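PDB 2WAN: pullulanase from Bacillus acidopullulyticus, which catalyses the hydrolysis of alpha-1,6-glucosidic linkages in pullulan and related branched starch polysaccharides. Local coordinates for residues A[400-405]-A[498-503]; A[492-497]-A[508-513]. One frame throughout, in Å; residues are numbered along the deposited sequence.

Contact 1: A[400-405]-A[498-503]; sequences SVNATR and DETQPD. With ACT (acetate ion), chain P.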
ATOM      1  N   SER A 400      21.881  14.828  10.452  1.00 10.31           N
ATOM      2  CA  SER A 400      22.224  16.233  10.356  1.00 10.53           C
ATOM      3  C   SER A 400      21.065  16.916   9.636  1.00 11.89           C
ATOM      4  O   SER A 400      20.222  16.227   9.032  1.00 12.24           O
ATOM      5  CB  SER A 400      23.502  16.399   9.537  1.00 13.67           C
ATOM      6  OG  SER A 400      23.308  15.887   8.232  1.00 13.39           O
ATOM      7  N   VAL A 401      21.035  18.250   9.681  1.00 11.61           N
ATOM      8  CA  VAL A 401      20.038  19.025   8.923  1.00 11.47           C
ATOM      9  C   VAL A 401      20.104  18.591   7.459  1.00 14.26           C
ATOM     10  O   VAL A 401      21.206  18.506   6.881  1.00 14.50           O
ATOM     11  CB  VAL A 401      20.278  20.552   9.060  1.00 12.45           C
ATOM     12  CG1 VAL A 401      19.241  21.356   8.254  1.00 12.87           C
ATOM     13  CG2 VAL A 401      20.195  20.961  10.522  1.00 13.74           C
ATOM     14  N   ASN A 402      18.939  18.287   6.872  1.00 13.17           N
ATOM     15  CA  ASN A 402      18.845  17.832   5.464  1.00 14.86           C
ATOM     16  C   ASN A 402      19.492  16.481   5.151  1.00 13.60           C
ATOM     17  O   ASN A 402      19.694  16.121   3.971  1.00 12.48           O
ATOM     18  CB  ASN A 402      19.354  18.903   4.487  1.00 13.05           C
ATOM     19  CG  ASN A 402      18.389  20.073   4.334  1.00 15.50           C
ATOM     20  OD1 ASN A 402      18.815  21.228   4.140  1.00 19.46           O
ATOM     21  ND2 ASN A 402      17.097  19.785   4.386  1.00 11.80           N
ATOM     22  N   ALA A 403      19.824  15.721   6.197  1.00 13.73           N
ATOM     23  CA  ALA A 403      20.333  14.355   6.048  1.00 15.00           C
ATOM     24  C   ALA A 403      21.589  14.249   5.184  1.00 15.29           C
ATOM     25  O   ALA A 403      21.707  13.341   4.339  1.00 15.16           O
ATOM     26  CB  ALA A 403      19.218  13.394   5.552  1.00 15.71           C
ATOM     27  N   THR A 404      22.523  15.184   5.389  1.00 13.60           N
ATOM     28  CA  THR A 404      23.834  15.064   4.767  1.00 15.55           C
ATOM     29  C   THR A 404      24.586  13.882   5.417  1.00 13.84           C
ATOM     30  O   THR A 404      25.457  13.258   4.788  1.00 14.62           O
ATOM     31  CB  THR A 404      24.659  16.346   4.913  1.00 14.07           C
ATOM     32  OG1 THR A 404      24.838  16.652   6.304  1.00 15.43           O
ATOM     33  CG2 THR A 404      23.954  17.532   4.223  1.00 18.18           C
ATOM     34  N   ARG A 405      24.223  13.586   6.669  1.00 13.50           N
ATOM     35  CA  ARG A 405      24.882  12.576   7.491  1.00 11.34           C
ATOM     36  C   ARG A 405      23.877  11.972   8.451  1.00 11.61           C
ATOM     37  O   ARG A 405      22.905  12.629   8.816  1.00 12.97           O
ATOM     38  CB  ARG A 405      25.998  13.209   8.344  1.00 13.08           C
ATOM     39  CG  ARG A 405      26.977  14.033   7.540  1.00 11.82           C
ATOM     40  CD  ARG A 405      27.935  14.889   8.399  1.00 13.16           C
ATOM     41  NE  ARG A 405      28.827  15.575   7.449  1.00 17.04           N
ATOM     42  CZ  ARG A 405      29.857  16.345   7.776  1.00 18.09           C
ATOM     43  NH1 ARG A 405      30.154  16.570   9.047  1.00 12.51           N
ATOM     44  NH2 ARG A 405      30.595  16.894   6.815  1.00 16.60           N
ATOM     45  N   ASP A 498      13.320  21.551   2.288  1.00 15.85           N
ATOM     46  CA  ASP A 498      14.646  21.912   2.773  1.00 14.02           C
ATOM     47  C   ASP A 498      14.467  22.332   4.225  1.00 13.51           C
ATOM     48  O   ASP A 498      13.743  23.271   4.505  1.00 15.46           O
ATOM     49  CB  ASP A 498      15.192  23.065   1.906  1.00 16.72           C
ATOM     50  CG  ASP A 498      16.529  23.637   2.397  1.00 21.16           C
ATOM     51  OD1 ASP A 498      17.013  23.362   3.520  1.00 19.62           O
ATOM     52  OD2 ASP A 498      17.104  24.416   1.614  1.00 24.08           O
ATOM     53  N   GLU A 499      15.117  21.619   5.147  1.00 14.53           N
ATOM     54  CA  GLU A 499      14.967  21.900   6.583  1.00 14.09           C
ATOM     55  C   GLU A 499      15.477  23.259   7.035  1.00 15.43           C
ATOM     56  O   GLU A 499      15.194  23.679   8.163  1.00 14.90           O
ATOM     57  CB  GLU A 499      15.593  20.788   7.425  1.00 13.92           C
ATOM     58  CG  GLU A 499      14.781  19.482   7.360  1.00 15.77           C
ATOM     59  CD  GLU A 499      15.386  18.345   8.185  1.00 14.51           C
ATOM     60  OE1 GLU A 499      16.578  18.431   8.587  1.00 13.25           O
ATOM     61  OE2 GLU A 499      14.668  17.341   8.424  1.00 12.81           O
ATOM     62  N   THR A 500      16.248  23.943   6.180  1.00 15.69           N
ATOM     63  CA  THR A 500      16.644  25.322   6.487  1.00 17.38           C
ATOM     64  C   THR A 500      15.549  26.304   6.079  1.00 19.60           C
ATOM     65  O   THR A 500      15.621  27.489   6.427  1.00 20.53           O
ATOM     66  CB  THR A 500      17.996  25.751   5.814  1.00 17.28           C
ATOM     67  OG1 THR A 500      17.832  25.818   4.394  1.00 15.72           O
ATOM     68  CG2 THR A 500      19.113  24.784   6.159  1.00 17.75           C
ATOM     69  N   GLN A 501      14.559  25.802   5.332  1.00 18.45           N
ATOM     70  CA  GLN A 501      13.393  26.591   4.925  0.50 20.95           C
ATOM     71  C   GLN A 501      12.136  25.797   5.276  1.00 20.10           C
ATOM     72  O   GLN A 501      11.398  25.339   4.387  1.00 21.21           O
ATOM     73  CB  GLN A 501      13.459  26.905   3.429  0.50 22.18           C
ATOM     74  CG  GLN A 501      14.607  27.827   3.054  0.50 23.65           C
ATOM     75  CD  GLN A 501      14.816  27.919   1.559  0.50 30.84           C
ATOM     76  OE1 GLN A 501      14.174  27.208   0.786  0.50 34.64           O
ATOM     77  NE2 GLN A 501      15.718  28.799   1.142  0.50 30.03           N
ATOM     78  N   PRO A 502      11.883  25.616   6.591  1.00 18.62           N
ATOM     79  CA  PRO A 502      10.893  24.608   7.002  1.00 19.40           C
ATOM     80  C   PRO A 502       9.426  24.994   6.814  1.00 21.14           C
ATOM     81  O   PRO A 502       8.541  24.200   7.143  1.00 22.95           O
ATOM     82  CB  PRO A 502      11.196  24.419   8.486  1.00 18.30           C
ATOM     83  CG  PRO A 502      11.689  25.769   8.931  1.00 20.82           C
ATOM     84  CD  PRO A 502      12.444  26.335   7.755  1.00 17.17           C
ATOM     85  N   ASP A 503       9.168  26.183   6.275  1.00 20.39           N
ATOM     86  CA  ASP A 503       7.787  26.594   6.042  1.00 23.88           C
ATOM     87  C   ASP A 503       7.314  26.431   4.596  1.00 21.54           C
ATOM     88  O   ASP A 503       6.223  26.893   4.242  1.00 23.54           O
ATOM     89  CB  ASP A 503       7.539  28.010   6.577  1.00 22.08           C
ATOM     90  CG  ASP A 503       7.775  28.108   8.074  1.00 30.86           C
ATOM     91  OD1 ASP A 503       7.147  27.336   8.846  1.00 29.30           O
ATOM     92  OD2 ASP A 503       8.602  28.950   8.484  1.00 31.39           O
TER
HETATM   93  C   ACT P1936      29.568  15.307   3.652  1.00 41.33           C
HETATM   94  O   ACT P1936      28.599  15.722   4.346  1.00 36.10           O
HETATM   95  OXT ACT P1936      29.397  14.234   3.030  1.00 42.72           O
HETATM   96  CH3 ACT P1936      30.871  16.043   3.551  1.00 39.70           C
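Asn402 and Glu499 bring the two loops closest, their CA atoms 5.7 Å apart. Asp498 to Gln501 form a type I beta turn, while the chain at 400-405 curls through Asn402 and Ala403, both with positive phi, before strand 406-407. The first loop belongs to the antiparallel beta domain carrying the carbohydrate-binding module 48 family; the second belongs to the alpha-amylase catalytic domain, so this is an inter-domain contact made by a side chain on a backbone. Glu499 supplies that side chain. Its chain is extended beyond CG (chi2 180°), and Glu499 OE1 accepts the backbone N of Asn402 at 2.9 Å, nearly straight at 174° but from above the carboxylate plane, whereas OE2 forms a salt bridge with Arg530. Beside this bond, CG1 of Val401, anti to the backbone N, lies against Glu499 CB at 3.8 Å. Thr500 CG2 touches Val401 CG1 at 4.0 Å. The Asn402 side chain slides past that of Glu499 and crosses that of Asp498. Asp498 also braces its own turn, with OD1 taking Thr500 N at 2.8 Å in an Asx turn and Thr500 OG1 at 2.7 Å, both from the same face of the carboxylate. An alanine in place of Asp498 would probably leave the amide and hydroxyl of Thr500 without this shared acceptor and the turn less firmly held. Within 400-405, Ser400 OG and Thr404 OG1 share a hydrogen bond of 2.6 Å. Arg405 stretches onward, its NE donating to the acetate O at 3.1 Å.

Contact 2: A[492-497]-A[508-513]; sequences EEFNSI and GYDPRN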
ATOM      1  N   GLU A 492       7.469  10.434   8.438  1.00  9.20           N
ATOM      2  CA  GLU A 492       8.820   9.900   8.164  1.00  9.79           C
ATOM      3  C   GLU A 492       9.513  10.857   7.201  1.00 11.44           C
ATOM      4  O   GLU A 492       8.942  11.235   6.167  1.00 11.05           O
ATOM      5  CB  GLU A 492       8.774   8.496   7.573  1.00 10.84           C
ATOM      6  CG  GLU A 492       8.171   7.479   8.535  1.00  8.90           C
ATOM      7  CD  GLU A 492       8.018   6.088   7.955  1.00 12.71           C
ATOM      8  OE1 GLU A 492       8.093   5.918   6.711  1.00 12.81           O
ATOM      9  OE2 GLU A 492       7.793   5.158   8.771  1.00 12.83           O
ATOM     10  N   GLU A 493      10.743  11.245   7.559  1.00  9.60           N
ATOM     11  CA  GLU A 493      11.553  12.216   6.815  1.00  9.44           C
ATOM     12  C   GLU A 493      11.471  12.085   5.292  1.00 10.01           C
ATOM     13  O   GLU A 493      11.780  11.031   4.720  1.00 10.34           O
ATOM     14  CB  GLU A 493      13.029  12.094   7.232  1.00 11.76           C
ATOM     15  CG  GLU A 493      13.945  13.134   6.577  1.00  8.82           C
ATOM     16  CD  GLU A 493      13.890  14.506   7.220  1.00 11.75           C
ATOM     17  OE1 GLU A 493      13.187  14.688   8.232  1.00 11.66           O
ATOM     18  OE2 GLU A 493      14.539  15.433   6.681  1.00 12.72           O
ATOM     19  N   PHE A 494      11.072  13.180   4.664  1.00 10.58           N
ATOM     20  CA  PHE A 494      10.942  13.236   3.218  1.00 12.25           C
ATOM     21  C   PHE A 494      11.828  14.328   2.603  1.00 12.35           C
ATOM     22  O   PHE A 494      12.331  15.218   3.304  1.00 13.51           O
ATOM     23  CB  PHE A 494       9.460  13.355   2.791  1.00 11.08           C
ATOM     24  CG  PHE A 494       8.682  14.445   3.491  1.00 12.24           C
ATOM     25  CD1 PHE A 494       8.714  15.753   3.011  1.00 10.58           C
ATOM     26  CD2 PHE A 494       7.884  14.160   4.620  1.00  8.49           C
ATOM     27  CE1 PHE A 494       7.986  16.770   3.636  1.00 10.26           C
ATOM     28  CE2 PHE A 494       7.148  15.173   5.243  1.00  9.39           C
ATOM     29  CZ  PHE A 494       7.198  16.480   4.756  1.00 10.56           C
ATOM     30  N   ASN A 495      12.010  14.267   1.288  1.00 12.00           N
ATOM     31  CA  ASN A 495      13.027  15.084   0.620  1.00 14.02           C
ATOM     32  C   ASN A 495      12.590  16.493   0.199  1.00 14.91           C
ATOM     33  O   ASN A 495      13.434  17.389   0.036  1.00 15.77           O
ATOM     34  CB  ASN A 495      13.563  14.303  -0.594  1.00 14.77           C
ATOM     35  CG  ASN A 495      14.775  14.965  -1.227  1.00 17.47           C
ATOM     36  OD1 ASN A 495      15.867  15.004  -0.634  1.00 16.92           O
ATOM     37  ND2 ASN A 495      14.582  15.526  -2.424  1.00 15.60           N
ATOM     38  N   SER A 496      11.275  16.702   0.036  1.00 14.90           N
ATOM     39  CA  SER A 496      10.753  17.879  -0.679  1.00 17.24           C
ATOM     40  C   SER A 496      10.854  19.199   0.088  1.00 18.24           C
ATOM     41  O   SER A 496      10.756  20.286  -0.499  1.00 20.29           O
ATOM     42  CB  SER A 496       9.312  17.627  -1.142  1.00 18.61           C
ATOM     43  OG  SER A 496       8.528  17.059  -0.098  1.00 19.24           O
ATOM     44  N   ILE A 497      11.078  19.113   1.396  1.00 13.45           N
ATOM     45  CA  ILE A 497      11.247  20.309   2.205  1.00 13.14           C
ATOM     46  C   ILE A 497      12.709  20.426   2.638  1.00 15.38           C
ATOM     47  O   ILE A 497      13.273  19.502   3.231  1.00 14.59           O
ATOM     48  CB  ILE A 497      10.305  20.318   3.455  1.00 11.11           C
ATOM     49  CG1 ILE A 497       8.827  20.299   3.003  1.00 13.09           C
ATOM     50  CG2 ILE A 497      10.650  21.523   4.401  1.00 15.25           C
ATOM     51  CD1 ILE A 497       7.808  20.315   4.163  1.00 14.62           C
ATOM     52  N   GLY A 508       4.376  15.196   1.760  1.00 12.79           N
ATOM     53  CA  GLY A 508       5.421  14.285   2.223  1.00 15.08           C
ATOM     54  C   GLY A 508       5.458  12.894   1.620  1.00 13.78           C
ATOM     55  O   GLY A 508       5.981  11.956   2.256  1.00 11.86           O
ATOM     56  N   TYR A 509       4.927  12.728   0.406  1.00 12.50           N
ATOM     57  CA  TYR A 509       4.921  11.388  -0.224  1.00 11.13           C
ATOM     58  C   TYR A 509       6.218  11.070  -0.980  1.00 15.35           C
ATOM     59  O   TYR A 509       6.224  10.200  -1.844  1.00 15.99           O
ATOM     60  CB  TYR A 509       3.654  11.143  -1.090  1.00 12.83           C
ATOM     61  CG  TYR A 509       2.433  11.151  -0.203  1.00 11.76           C
ATOM     62  CD1 TYR A 509       2.117  10.026   0.567  1.00 12.45           C
ATOM     63  CD2 TYR A 509       1.632  12.290  -0.090  1.00 13.65           C
ATOM     64  CE1 TYR A 509       1.041  10.031   1.432  1.00 10.42           C
ATOM     65  CE2 TYR A 509       0.551  12.306   0.756  1.00 14.00           C
ATOM     66  CZ  TYR A 509       0.260  11.174   1.514  1.00 10.57           C
ATOM     67  OH  TYR A 509      -0.802  11.211   2.398  1.00 11.34           O
ATOM     68  N   ASP A 510       7.300  11.765  -0.623  1.00 14.86           N
ATOM     69  CA  ASP A 510       8.640  11.517  -1.205  1.00 12.38           C
ATOM     70  C   ASP A 510       9.672  11.131  -0.114  1.00 11.97           C
ATOM     71  O   ASP A 510      10.618  11.884   0.166  1.00 13.55           O
ATOM     72  CB  ASP A 510       9.097  12.711  -2.062  1.00 14.58           C
ATOM     73  CG  ASP A 510       9.232  14.005  -1.277  1.00 17.69           C
ATOM     74  OD1 ASP A 510       8.392  14.304  -0.401  1.00 19.65           O
ATOM     75  OD2 ASP A 510      10.189  14.752  -1.570  1.00 20.31           O
ATOM     76  N   PRO A 511       9.488   9.949   0.510  1.00 12.63           N
ATOM     77  CA  PRO A 511      10.336   9.598   1.662  1.00 12.03           C
ATOM     78  C   PRO A 511      11.826   9.454   1.330  1.00 13.20           C
ATOM     79  O   PRO A 511      12.203   9.031   0.222  1.00 12.06           O
ATOM     80  CB  PRO A 511       9.764   8.256   2.123  1.00 15.29           C
ATOM     81  CG  PRO A 511       9.120   7.689   0.900  1.00 13.76           C
ATOM     82  CD  PRO A 511       8.559   8.852   0.163  1.00 13.40           C
ATOM     83  N   ARG A 512      12.656   9.810   2.297  1.00 10.93           N
ATOM     84  CA  ARG A 512      14.107   9.701   2.157  1.00 11.33           C
ATOM     85  C   ARG A 512      14.734   8.942   3.323  1.00 12.71           C
ATOM     86  O   ARG A 512      15.601   8.082   3.105  1.00 11.13           O
ATOM     87  CB  ARG A 512      14.745  11.093   2.061  1.00 11.91           C
ATOM     88  CG  ARG A 512      16.291  11.104   1.822  1.00 11.64           C
ATOM     89  CD  ARG A 512      16.795  12.552   1.723  1.00 13.46           C
ATOM     90  NE  ARG A 512      16.665  13.213   3.022  1.00 13.21           N
ATOM     91  CZ  ARG A 512      16.427  14.501   3.213  1.00 16.18           C
ATOM     92  NH1 ARG A 512      16.307  15.336   2.186  1.00 15.81           N
ATOM     93  NH2 ARG A 512      16.320  14.960   4.448  1.00 17.28           N
ATOM     94  N   ASN A 513      14.341   9.292   4.549  1.00 11.14           N
ATOM     95  CA  ASN A 513      14.894   8.621   5.757  1.00  9.57           C
ATOM     96  C   ASN A 513      13.742   8.018   6.566  1.00  9.51           C
ATOM     97  O   ASN A 513      13.099   8.691   7.377  1.00 10.03           O
ATOM     98  CB  ASN A 513      15.758   9.573   6.616  1.00 10.40           C
ATOM     99  CG  ASN A 513      16.798  10.323   5.782  1.00 10.89           C
ATOM    100  OD1 ASN A 513      17.918   9.832   5.522  1.00 16.71           O
ATOM    101  ND2 ASN A 513      16.424  11.498   5.337  1.00  7.15           N
TER
HETATM  102  O   HOH W   1       7.587  10.102   4.085  1.00 11.82           O
HETATM  103  O   HOH W   2      11.786  15.226  -3.613  1.00 21.36           O
HETATM  104  O   HOH W   3      15.386  18.156   1.958  0.50 21.71           O
HETATM  105  O   HOH W   4      15.470  17.774   3.781  0.50 11.41           O
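Glu493 and Arg512 both hold CG anti to the backbone N (chi1 -176° in each), and a bend at chi3 of Arg512 (68°) turns NE aside from the extended part of the chain. The two side chains run alongside each other in the same direction, and Glu493 OE2 meets Arg512 NH2 in a salt bridge of 2.9 Å. They stand on a short antiparallel ribbon, strand 492-494 with strand 511-513, in the excursion that follows the second strand of the (beta/alpha)8 barrel. Opposite Glu493 the partner strand fits a classic beta bulge: the N atoms of Arg512 and Asn513 both donate to Glu493 O, at 2.9 Å and 3.1 Å. The guanidinium has another hold, since Arg512 NH1 reaches Asn495 OD1 at 2.9 Å, the amide plane standing almost perpendicular to its own. Gly508 to Pro511 close the YNWGYDP motif of type I pullulanases. Within it Asp510 grips the turn after Phe494. Its O accepts from Asn495 N, and Asp510 OD1 is met on its syn side by Ser496 OG, 2.8 Å away. The Phe494 ring lies flat over Gly508, whose CA sits 3.4 Å from the ring centroid in a CH-pi contact; a CB at that position would clash with the ring, and the positive phi disfavours one as well. Tyr509 points away, its hydroxyl bonded to Asp551 and Gln489. Between the segments, a water donates to both Glu492 O, at 2.7 Å, and Gly508 O.

Contacts 1 and 2 have centres 11 Å apart and lie on the same side of the chain's centre, contact 2 buried, contact 1 nearer the surface. Their segments alternate along the sequence: 400-405 comes first from the beta domain, then 492-497 runs directly into 498-503, and 508-513 returns to pair with 492-497. One excursion of the catalytic barrel therefore serves both its own ribbon and the neighbouring domain. Glu499 OE2 and Glu493 OE2 approach to 2.6 Å, a pairing that Arg530, salt-bridged to both residues, would ease, perhaps with a proton between them. Ala403 CB packs on Arg512 NH2 at 3.5 Å, adding a second junction between the domains.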